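Local coordinates for protein nucleoporin NUP82 (Saccharomyces cerevisiae, PDB 3PBP) that serves as a structural constituent of the nuclear pore complex and can dock transport factors, this chain being the protein's N-terminal, NUP116-interacting domain, at residues A[8-13]-A[44-49]; A[23-28]-A[423-428]; A[34-39]-A[91-96]. The protein carries 1 engineered substitution. All coordinates share one frame; numbering follows the deposited sequence.

Contact 1 (A[8-13]-A[44-49])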
loop_
_atom_site.group_PDB
_atom_site.type_symbol
_atom_site.label_atom_id
_atom_site.label_comp_id
_atom_site.label_asym_id
_atom_site.label_seq_id
_atom_site.Cartn_x
_atom_site.Cartn_y
_atom_site.Cartn_z
ATOM N N SER A 8 -9.834 3.216 35.897
ATOM C CA SER A 8 -10.415 1.906 35.613
ATOM C C SER A 8 -11.720 1.694 36.373
ATOM O O SER A 8 -12.325 0.618 36.325
ATOM C CB SER A 8 -9.408 0.810 35.976
ATOM O OG SER A 8 -8.577 1.220 37.051
ATOM N N ALA A 9 -12.144 2.736 37.075
ATOM C CA ALA A 9 -13.368 2.683 37.846
ATOM C C ALA A 9 -14.404 3.570 37.184
ATOM O O ALA A 9 -15.109 4.314 37.852
ATOM C CB ALA A 9 -13.106 3.151 39.271
ATOM N N LEU A 10 -14.481 3.512 35.862
ATOM C CA LEU A 10 -15.458 4.313 35.135
ATOM C C LEU A 10 -16.550 3.334 34.674
ATOM O O LEU A 10 -16.249 2.267 34.135
ATOM C CB LEU A 10 -14.763 5.028 33.957
ATOM C CG LEU A 10 -15.459 6.117 33.122
ATOM C CD1 LEU A 10 -16.211 7.090 33.993
ATOM C CD2 LEU A 10 -14.415 6.867 32.322
ATOM N N PRO A 11 -17.832 3.671 34.921
ATOM C CA PRO A 11 -19.023 2.883 34.572
ATOM C C PRO A 11 -19.028 2.193 33.213
ATOM O O PRO A 11 -19.453 1.044 33.110
ATOM C CB PRO A 11 -20.146 3.900 34.689
ATOM C CG PRO A 11 -19.707 4.699 35.850
ATOM C CD PRO A 11 -18.229 4.928 35.578
ATOM N N ILE A 12 -18.562 2.892 32.180
ATOM C CA ILE A 12 -18.537 2.336 30.822
ATOM C C ILE A 12 -17.659 1.093 30.685
ATOM O O ILE A 12 -17.909 0.230 29.840
ATOM C CB ILE A 12 -18.053 3.390 29.779
ATOM C CG1 ILE A 12 -18.291 2.859 28.361
ATOM C CG2 ILE A 12 -16.580 3.708 29.993
ATOM C CD1 ILE A 12 -17.985 3.847 27.251
ATOM N N PHE A 13 -16.642 0.997 31.530
ATOM C CA PHE A 13 -15.711 -0.116 31.473
ATOM C C PHE A 13 -16.145 -1.445 32.084
ATOM O O PHE A 13 -15.844 -2.501 31.528
ATOM C CB PHE A 13 -14.384 0.299 32.096
ATOM C CG PHE A 13 -13.663 1.366 31.331
ATOM C CD1 PHE A 13 -13.483 1.255 29.959
ATOM C CD2 PHE A 13 -13.113 2.459 31.989
ATOM C CE1 PHE A 13 -12.768 2.211 29.253
ATOM C CE2 PHE A 13 -12.394 3.421 31.284
ATOM C CZ PHE A 13 -12.222 3.289 29.911
ATOM N N ARG A 44 -20.764 0.856 23.379
ATOM C CA ARG A 44 -20.901 1.803 24.472
ATOM C C ARG A 44 -20.065 3.021 24.085
ATOM O O ARG A 44 -18.927 2.883 23.637
ATOM C CB ARG A 44 -20.369 1.223 25.768
ATOM C CG ARG A 44 -21.260 0.206 26.385
ATOM C CD ARG A 44 -20.724 -0.193 27.749
ATOM N NE ARG A 44 -21.535 -1.245 28.353
ATOM C CZ ARG A 44 -21.232 -1.884 29.479
ATOM N NH1 ARG A 44 -20.123 -1.582 30.142
ATOM N NH2 ARG A 44 -22.034 -2.839 29.934
ATOM N N TRP A 45 -20.629 4.213 24.233
ATOM C CA TRP A 45 -19.901 5.425 23.895
ATOM C C TRP A 45 -20.102 6.443 24.997
ATOM O O TRP A 45 -21.204 6.607 25.500
ATOM C CB TRP A 45 -20.368 5.966 22.539
ATOM C CG TRP A 45 -21.804 6.428 22.471
ATOM C CD1 TRP A 45 -22.261 7.705 22.615
ATOM C CD2 TRP A 45 -22.951 5.626 22.177
ATOM N NE1 TRP A 45 -23.615 7.752 22.417
ATOM C CE2 TRP A 45 -24.068 6.490 22.146
ATOM C CE3 TRP A 45 -23.145 4.260 21.928
ATOM C CZ2 TRP A 45 -25.364 6.032 21.883
ATOM C CZ3 TRP A 45 -24.442 3.804 21.664
ATOM C CH2 TRP A 45 -25.529 4.688 21.642
ATOM N N TYR A 46 -19.036 7.126 25.377
ATOM C CA TYR A 46 -19.144 8.100 26.444
ATOM C C TYR A 46 -18.209 9.260 26.189
ATOM O O TYR A 46 -17.020 9.059 25.937
ATOM C CB TYR A 46 -18.800 7.412 27.762
ATOM C CG TYR A 46 -18.603 8.293 28.966
ATOM C CD1 TYR A 46 -19.683 8.888 29.620
ATOM C CD2 TYR A 46 -17.335 8.473 29.497
ATOM C CE1 TYR A 46 -19.498 9.635 30.790
ATOM C CE2 TYR A 46 -17.135 9.213 30.655
ATOM C CZ TYR A 46 -18.215 9.790 31.300
ATOM O OH TYR A 46 -17.984 10.515 32.450
ATOM N N ASN A 47 -18.752 10.474 26.227
ATOM C CA ASN A 47 -17.931 11.654 26.036
ATOM C C ASN A 47 -17.529 12.174 27.411
ATOM O O ASN A 47 -18.342 12.711 28.159
ATOM C CB ASN A 47 -18.672 12.743 25.266
ATOM C CG ASN A 47 -17.801 13.947 25.008
ATOM O OD1 ASN A 47 -17.268 14.543 25.937
ATOM N ND2 ASN A 47 -17.642 14.301 23.746
ATOM N N VAL A 48 -16.257 11.986 27.728
ATOM C CA VAL A 48 -15.671 12.397 28.986
ATOM C C VAL A 48 -15.982 13.829 29.458
ATOM O O VAL A 48 -16.049 14.073 30.666
ATOM C CB VAL A 48 -14.139 12.172 28.905
ATOM C CG1 VAL A 48 -13.414 12.980 29.949
ATOM C CG2 VAL A 48 -13.845 10.688 29.081
ATOM N N LEU A 49 -16.188 14.769 28.536
ATOM C CA LEU A 49 -16.449 16.152 28.928
ATOM C C LEU A 49 -17.908 16.571 28.817
ATOM O O LEU A 49 -18.323 17.586 29.392
ATOM C CB LEU A 49 -15.643 17.107 28.054
ATOM C CG LEU A 49 -14.165 16.842 27.824
ATOM C CD1 LEU A 49 -13.638 17.838 26.799
ATOM C CD2 LEU A 49 -13.409 16.924 29.149
#
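Arg44 makes the polar part of this contact, giving a hydrogen bond from Arg44 NH1 to Ile12 O at 2.9 Å. The N-H points at the oxygen with an angle of 154°. The oxygen lies at the edge of the guanidinium, in its plane, whereas NH1 stands above the plane of the carbonyl group, 55° out of it. The side chain is extended from CG to NE, which gives it the length to reach the turn. NH1 also bonds to Gln14 O, so one nitrogen holds two carbonyls of the N-terminal segment.

The apolar part rests on Ile12. Its CG1 is anti to the backbone N (chi1 -169°) and lies 3.7 Å from Arg44 CB, the two side chains sliding past each other in opposite directions. Ile12 CD1 goes further and also packs 3.7 Å from Tyr46 CB, so a single branch covers both residues. Arginine suits its place because it offers apolar methylenes to Ile12 CG1 along its chain and a donor to Ile12 O at its end. Leu10 adds a second patch, with CD2 4.0 Å from Tyr46 CE2. Phe13 turns away from the strand, toward Phe447, and the centre of its ring is covered on one face by Ile12 CG2.

Local hydrogen bonds shape both partners. Phe13 N bonds to Leu10 O at 2.9 Å, tightening the turn that carries Ile12. At the end of the strand, Asn47 OD1 accepts from Leu49 N in an Asx turn.

Alternate strand residues Arg44 and Tyr46 thus face the N-terminal segment, while Trp45 points the other way. Apolar packing covers the strand, and NH1 gives Ile12 O and Gln14 O a donor where the helical turn makes no regular bonds.

Contact 2 (A[23-28]-A[423-428])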
loop_
_atom_site.group_PDB
_atom_site.type_symbol
_atom_site.label_atom_id
_atom_site.label_comp_id
_atom_site.label_asym_id
_atom_site.label_seq_id
_atom_site.Cartn_x
_atom_site.Cartn_y
_atom_site.Cartn_z
ATOM N N PRO A 23 -15.263 -11.175 22.373
ATOM C CA PRO A 23 -14.392 -10.139 21.793
ATOM C C PRO A 23 -14.638 -8.740 22.380
ATOM O O PRO A 23 -15.790 -8.302 22.480
ATOM C CB PRO A 23 -14.710 -10.218 20.293
ATOM C CG PRO A 23 -16.144 -10.684 20.270
ATOM C CD PRO A 23 -16.172 -11.741 21.359
ATOM N N ARG A 24 -13.559 -8.050 22.766
ATOM C CA ARG A 24 -13.648 -6.700 23.351
ATOM C C ARG A 24 -12.740 -5.670 22.681
ATOM O O ARG A 24 -11.543 -5.899 22.492
ATOM C CB ARG A 24 -13.290 -6.727 24.840
ATOM C CG ARG A 24 -14.232 -7.519 25.718
ATOM C CD ARG A 24 -13.591 -7.735 27.067
ATOM N NE ARG A 24 -14.188 -6.909 28.103
ATOM C CZ ARG A 24 -13.562 -6.562 29.223
ATOM N NH1 ARG A 24 -12.311 -6.966 29.445
ATOM N NH2 ARG A 24 -14.190 -5.820 30.128
ATOM N N TYR A 25 -13.304 -4.517 22.347
ATOM C CA TYR A 25 -12.519 -3.470 21.716
ATOM C C TYR A 25 -12.745 -2.140 22.394
ATOM O O TYR A 25 -13.749 -1.932 23.060
ATOM C CB TYR A 25 -12.876 -3.347 20.243
ATOM C CG TYR A 25 -12.837 -4.664 19.505
ATOM C CD1 TYR A 25 -13.913 -5.558 19.571
ATOM C CD2 TYR A 25 -11.732 -5.016 18.724
ATOM C CE1 TYR A 25 -13.893 -6.769 18.874
ATOM C CE2 TYR A 25 -11.702 -6.224 18.023
ATOM C CZ TYR A 25 -12.787 -7.096 18.102
ATOM O OH TYR A 25 -12.766 -8.295 17.413
ATOM N N ILE A 26 -11.794 -1.240 22.217
ATOM C CA ILE A 26 -11.889 0.083 22.804
ATOM C C ILE A 26 -11.200 1.076 21.871
ATOM O O ILE A 26 -10.142 0.786 21.312
ATOM C CB ILE A 26 -11.229 0.112 24.201
ATOM C CG1 ILE A 26 -11.397 1.499 24.823
ATOM C CG2 ILE A 26 -9.752 -0.293 24.093
ATOM C CD1 ILE A 26 -10.809 1.609 26.201
ATOM N N PHE A 27 -11.818 2.236 21.682
ATOM C CA PHE A 27 -11.267 3.279 20.812
ATOM C C PHE A 27 -11.529 4.618 21.481
ATOM O O PHE A 27 -12.419 4.732 22.339
ATOM C CB PHE A 27 -11.973 3.283 19.461
ATOM C CG PHE A 27 -12.093 1.933 18.840
ATOM C CD1 PHE A 27 -11.016 1.372 18.140
ATOM C CD2 PHE A 27 -13.283 1.202 18.967
ATOM C CE1 PHE A 27 -11.119 0.104 17.570
ATOM C CE2 PHE A 27 -13.399 -0.069 18.402
ATOM C CZ PHE A 27 -12.310 -0.622 17.698
ATOM N N SER A 28 -10.756 5.627 21.104
ATOM C CA SER A 28 -10.948 6.954 21.656
ATOM C C SER A 28 -11.023 7.885 20.471
ATOM O O SER A 28 -10.733 7.495 19.349
ATOM C CB SER A 28 -9.818 7.352 22.606
ATOM O OG SER A 28 -8.597 7.485 21.916
ATOM N N ILE A 423 -2.229 -9.936 21.858
ATOM C CA ILE A 423 -2.088 -8.630 21.196
ATOM C C ILE A 423 -3.241 -7.715 21.603
ATOM O O ILE A 423 -4.330 -7.766 21.021
ATOM C CB ILE A 423 -2.110 -8.758 19.671
ATOM C CG1 ILE A 423 -0.972 -9.671 19.206
ATOM C CG2 ILE A 423 -1.990 -7.372 19.041
ATOM C CD1 ILE A 423 -0.951 -9.890 17.692
ATOM N N PRO A 424 -3.010 -6.854 22.607
ATOM C CA PRO A 424 -4.057 -5.949 23.076
ATOM C C PRO A 424 -4.513 -4.868 22.105
ATOM O O PRO A 424 -3.911 -4.627 21.051
ATOM C CB PRO A 424 -3.457 -5.377 24.359
ATOM C CG PRO A 424 -2.022 -5.274 24.014
ATOM C CD PRO A 424 -1.742 -6.593 23.315
ATOM N N ASN A 425 -5.608 -4.236 22.498
ATOM C CA ASN A 425 -6.239 -3.166 21.762
ATOM C C ASN A 425 -5.782 -1.907 22.513
ATOM O O ASN A 425 -5.946 -1.817 23.730
ATOM C CB ASN A 425 -7.757 -3.376 21.856
ATOM C CG ASN A 425 -8.518 -2.701 20.747
ATOM O OD1 ASN A 425 -8.847 -1.520 20.834
ATOM N ND2 ASN A 425 -8.808 -3.449 19.690
ATOM N N LEU A 426 -5.174 -0.955 21.813
ATOM C CA LEU A 426 -4.713 0.270 22.465
ATOM C C LEU A 426 -5.630 1.459 22.235
ATOM O O LEU A 426 -6.396 1.495 21.276
ATOM C CB LEU A 426 -3.314 0.645 21.985
ATOM C CG LEU A 426 -2.124 -0.058 22.616
ATOM C CD1 LEU A 426 -2.287 -1.559 22.494
ATOM C CD2 LEU A 426 -0.858 0.414 21.924
ATOM N N ALA A 427 -5.534 2.441 23.120
ATOM C CA ALA A 427 -6.328 3.650 23.015
ATOM C C ALA A 427 -5.768 4.739 23.924
ATOM O O ALA A 427 -5.417 4.491 25.069
ATOM C CB ALA A 427 -7.771 3.351 23.373
ATOM N N TYR A 428 -5.678 5.948 23.391
ATOM C CA TYR A 428 -5.186 7.101 24.140
ATOM C C TYR A 428 -6.376 7.765 24.826
ATOM O O TYR A 428 -7.367 8.091 24.182
ATOM C CB TYR A 428 -4.514 8.089 23.183
ATOM C CG TYR A 428 -4.243 9.467 23.746
ATOM C CD1 TYR A 428 -3.043 9.764 24.395
ATOM C CD2 TYR A 428 -5.168 10.491 23.580
ATOM C CE1 TYR A 428 -2.773 11.059 24.855
ATOM C CE2 TYR A 428 -4.917 11.776 24.034
ATOM C CZ TYR A 428 -3.720 12.062 24.668
ATOM O OH TYR A 428 -3.485 13.356 25.098
#
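Asn425 reaches across to Tyr25 and Ile26 from strand 425-428 of another sheet. Its CB points toward strand 24-29, and CG is anti to the backbone N (chi1 -158°), which brings Asn425 CG to 3.9 Å from Ile26 N. There the tip divides. As modelled, OD1 accepts a long bond from Ile26 N at 3.3 Å, with the donor well above the amide plane, but it also faces Ile26 O, another acceptor, so which amide end lies here is doubtful. ND2 comes to the edge of the Tyr25 ring, 3.5 Å from CD2, ring and amide being almost perpendicular (84°).

Farther on, the small Ala427 puts CB 4.2 Å from Ile26 CG2, and Ser28 OG gives a hydrogen bond to Tyr428 O at 2.6 Å, lying on a carbonyl lone pair. An alanine in place of Asn425 would probably leave the Ile26 backbone without its amide partner and open a gap beside the Tyr25 ring.

These are the innermost strands of the first and last blades of a beta-propeller. The axes of 24-28 and 425-428 run 24° from parallel and come no nearer than 5.8 Å. In place of backbone pairing, side-chain polar groups of Asn425 and Ser28 therefore meet backbone atoms of the opposing strand.

Contact 3 (A[34-39]-A[91-96])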
loop_
_atom_site.group_PDB
_atom_site.type_symbol
_atom_site.label_atom_id
_atom_site.label_comp_id
_atom_site.label_asym_id
_atom_site.label_seq_id
_atom_site.Cartn_x
_atom_site.Cartn_y
_atom_site.Cartn_z
ATOM N N ARG A 34 -13.335 11.214 23.816
ATOM C CA ARG A 34 -14.523 10.359 23.670
ATOM C C ARG A 34 -14.096 8.901 23.639
ATOM O O ARG A 34 -13.165 8.550 22.925
ATOM C CB ARG A 34 -15.260 10.627 22.357
ATOM C CG ARG A 34 -15.591 12.065 22.012
ATOM C CD ARG A 34 -15.584 12.151 20.501
ATOM N NE ARG A 34 -16.886 12.413 19.906
ATOM C CZ ARG A 34 -17.179 12.142 18.639
ATOM N NH1 ARG A 34 -16.276 11.584 17.848
ATOM N NH2 ARG A 34 -18.366 12.469 18.151
ATOM N N ILE A 35 -14.801 8.050 24.376
ATOM C CA ILE A 35 -14.478 6.627 24.437
ATOM C C ILE A 35 -15.551 5.740 23.808
ATOM O O ILE A 35 -16.743 5.972 24.013
ATOM C CB ILE A 35 -14.299 6.181 25.904
ATOM C CG1 ILE A 35 -13.108 6.908 26.522
ATOM C CG2 ILE A 35 -14.106 4.669 25.978
ATOM C CD1 ILE A 35 -13.041 6.740 28.023
ATOM N N VAL A 36 -15.121 4.745 23.035
ATOM C CA VAL A 36 -16.039 3.781 22.433
ATOM C C VAL A 36 -15.584 2.417 22.942
ATOM O O VAL A 36 -14.398 2.082 22.885
ATOM C CB VAL A 36 -16.027 3.805 20.871
ATOM C CG1 VAL A 36 -16.940 2.711 20.314
ATOM C CG2 VAL A 36 -16.541 5.139 20.371
ATOM N N PHE A 37 -16.539 1.637 23.429
ATOM C CA PHE A 37 -16.267 0.331 24.018
ATOM C C PHE A 37 -17.198 -0.732 23.452
ATOM O O PHE A 37 -18.415 -0.591 23.538
ATOM C CB PHE A 37 -16.472 0.466 25.530
ATOM C CG PHE A 37 -16.065 -0.737 26.323
ATOM C CD1 PHE A 37 -14.729 -1.090 26.451
ATOM C CD2 PHE A 37 -17.020 -1.487 27.002
ATOM C CE1 PHE A 37 -14.352 -2.169 27.248
ATOM C CE2 PHE A 37 -16.651 -2.562 27.797
ATOM C CZ PHE A 37 -15.311 -2.902 27.921
ATOM N N ILE A 38 -16.639 -1.786 22.863
ATOM C CA ILE A 38 -17.464 -2.864 22.303
ATOM C C ILE A 38 -17.360 -4.143 23.142
ATOM O O ILE A 38 -16.261 -4.619 23.454
ATOM C CB ILE A 38 -17.081 -3.193 20.843
ATOM C CG1 ILE A 38 -17.325 -1.972 19.961
ATOM C CG2 ILE A 38 -17.917 -4.362 20.338
ATOM C CD1 ILE A 38 -17.125 -2.241 18.504
ATOM N N GLN A 39 -18.517 -4.697 23.500
ATOM C CA GLN A 39 -18.578 -5.899 24.330
ATOM C C GLN A 39 -19.973 -6.540 24.256
ATOM O O GLN A 39 -20.994 -5.858 24.425
ATOM C CB GLN A 39 -18.221 -5.504 25.760
ATOM C CG GLN A 39 -18.682 -6.424 26.853
ATOM C CD GLN A 39 -18.270 -5.889 28.210
ATOM O OE1 GLN A 39 -17.076 -5.889 28.564
ATOM N NE2 GLN A 39 -19.248 -5.401 28.974
HETATM N N MSE A 91 -20.725 0.743 10.975
HETATM C CA MSE A 91 -21.716 1.299 11.877
HETATM C C MSE A 91 -21.365 2.687 12.363
HETATM O O MSE A 91 -20.198 3.016 12.563
HETATM C CB MSE A 91 -21.894 0.381 13.070
HETATM C CG MSE A 91 -22.589 -0.894 12.715
HETATM SE SE MSE A 91 -22.636 -2.154 14.177
HETATM C CE MSE A 91 -22.716 -3.806 13.162
ATOM N N GLU A 92 -22.402 3.488 12.572
ATOM C CA GLU A 92 -22.247 4.852 13.031
ATOM C C GLU A 92 -22.415 4.918 14.541
ATOM O O GLU A 92 -23.450 4.515 15.060
ATOM C CB GLU A 92 -23.301 5.721 12.347
ATOM C CG GLU A 92 -23.182 7.205 12.602
ATOM C CD GLU A 92 -24.165 8.014 11.772
ATOM O OE1 GLU A 92 -25.381 7.968 12.058
ATOM O OE2 GLU A 92 -23.721 8.694 10.820
ATOM N N VAL A 93 -21.396 5.394 15.254
ATOM C CA VAL A 93 -21.503 5.532 16.711
ATOM C C VAL A 93 -22.546 6.635 16.921
ATOM O O VAL A 93 -22.380 7.756 16.439
ATOM C CB VAL A 93 -20.171 5.954 17.338
ATOM C CG1 VAL A 93 -20.359 6.207 18.806
ATOM C CG2 VAL A 93 -19.144 4.872 17.128
ATOM N N PRO A 94 -23.636 6.332 17.643
ATOM C CA PRO A 94 -24.725 7.279 17.911
ATOM C C PRO A 94 -24.413 8.483 18.792
ATOM O O PRO A 94 -25.173 8.791 19.706
ATOM C CB PRO A 94 -25.808 6.394 18.529
ATOM C CG PRO A 94 -25.412 4.994 18.128
ATOM C CD PRO A 94 -23.930 5.038 18.262
ATOM N N TRP A 95 -23.312 9.169 18.525
ATOM C CA TRP A 95 -22.970 10.338 19.326
ATOM C C TRP A 95 -24.125 11.317 19.216
ATOM O O TRP A 95 -24.576 11.623 18.109
ATOM C CB TRP A 95 -21.709 11.033 18.800
ATOM C CG TRP A 95 -20.466 10.219 18.854
ATOM C CD1 TRP A 95 -19.768 9.714 17.790
ATOM C CD2 TRP A 95 -19.747 9.835 20.028
ATOM N NE1 TRP A 95 -18.654 9.042 18.233
ATOM C CE2 TRP A 95 -18.618 9.096 19.602
ATOM C CE3 TRP A 95 -19.949 10.035 21.395
ATOM C CZ2 TRP A 95 -17.692 8.569 20.497
ATOM C CZ3 TRP A 95 -19.032 9.514 22.283
ATOM C CH2 TRP A 95 -17.915 8.784 21.831
ATOM N N GLY A 96 -24.610 11.814 20.348
ATOM C CA GLY A 96 -25.695 12.776 20.285
ATOM C C GLY A 96 -27.050 12.188 20.598
ATOM O O GLY A 96 -27.948 12.903 21.042
#
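Arg34 lays its guanidinium flat on the indole of Trp95, a cation-pi stack inside a largely buried interface. Arg34 CZ sits 3.4 Å from the centroid of the five-membered ring and only 9° off its normal, and the planes are 17° apart. The bend at chi3 (113°) turns NE toward the indole, and the guanidinium beyond it lies over the ring. NH2 comes over the pyrrole part near CD1, while the start of the chain covers the other end of the indole, with Arg34 CB 3.3 Å from Trp95 CH2. Trp95 NE1 is a donor too and bonds to Gly77 O, and Arg34 NH1 has a long, weak ion pair with Asp78.

The aliphatic share comes from Val36, whose CG2 lies 3.6 Å from Trp95 CZ2 and 4.2 Å from Val93 CG2. The beta-branched Val36 suits an extended strand and offers a methyl to the indole, while Val93 lays CG1 over the face opposite the arginine. Pro94 is the centre of an inverse gamma turn, with Trp95 N bonded to Val93 O at 2.7 Å, and beyond this turn the tryptophan comes back over strand 34-39.

A strand of one blade is thus covered by the loop that leaves the third strand of the next, an interface between adjacent four-stranded antiparallel blades characteristic of a beta-propeller.

From the N terminus, residues 8-13 come first and meet 44-49 in contact 1, closing a loop that contains strands 24-29 and 34-39. Strand 24-29 follows and waits for 423-428, so contact 2 spans almost the whole chain and joins the first blade to the last. Strand 34-39 then packs against 91-96 of the second blade in contact 3, which is nested within contact 2. Contact 1 crosses both others. Strands 24-29, 34-39 and 42-47 are successive neighbours in one sheet, so the three contacts tie this blade to the N-terminal segment and to the blades before and after it around the propeller.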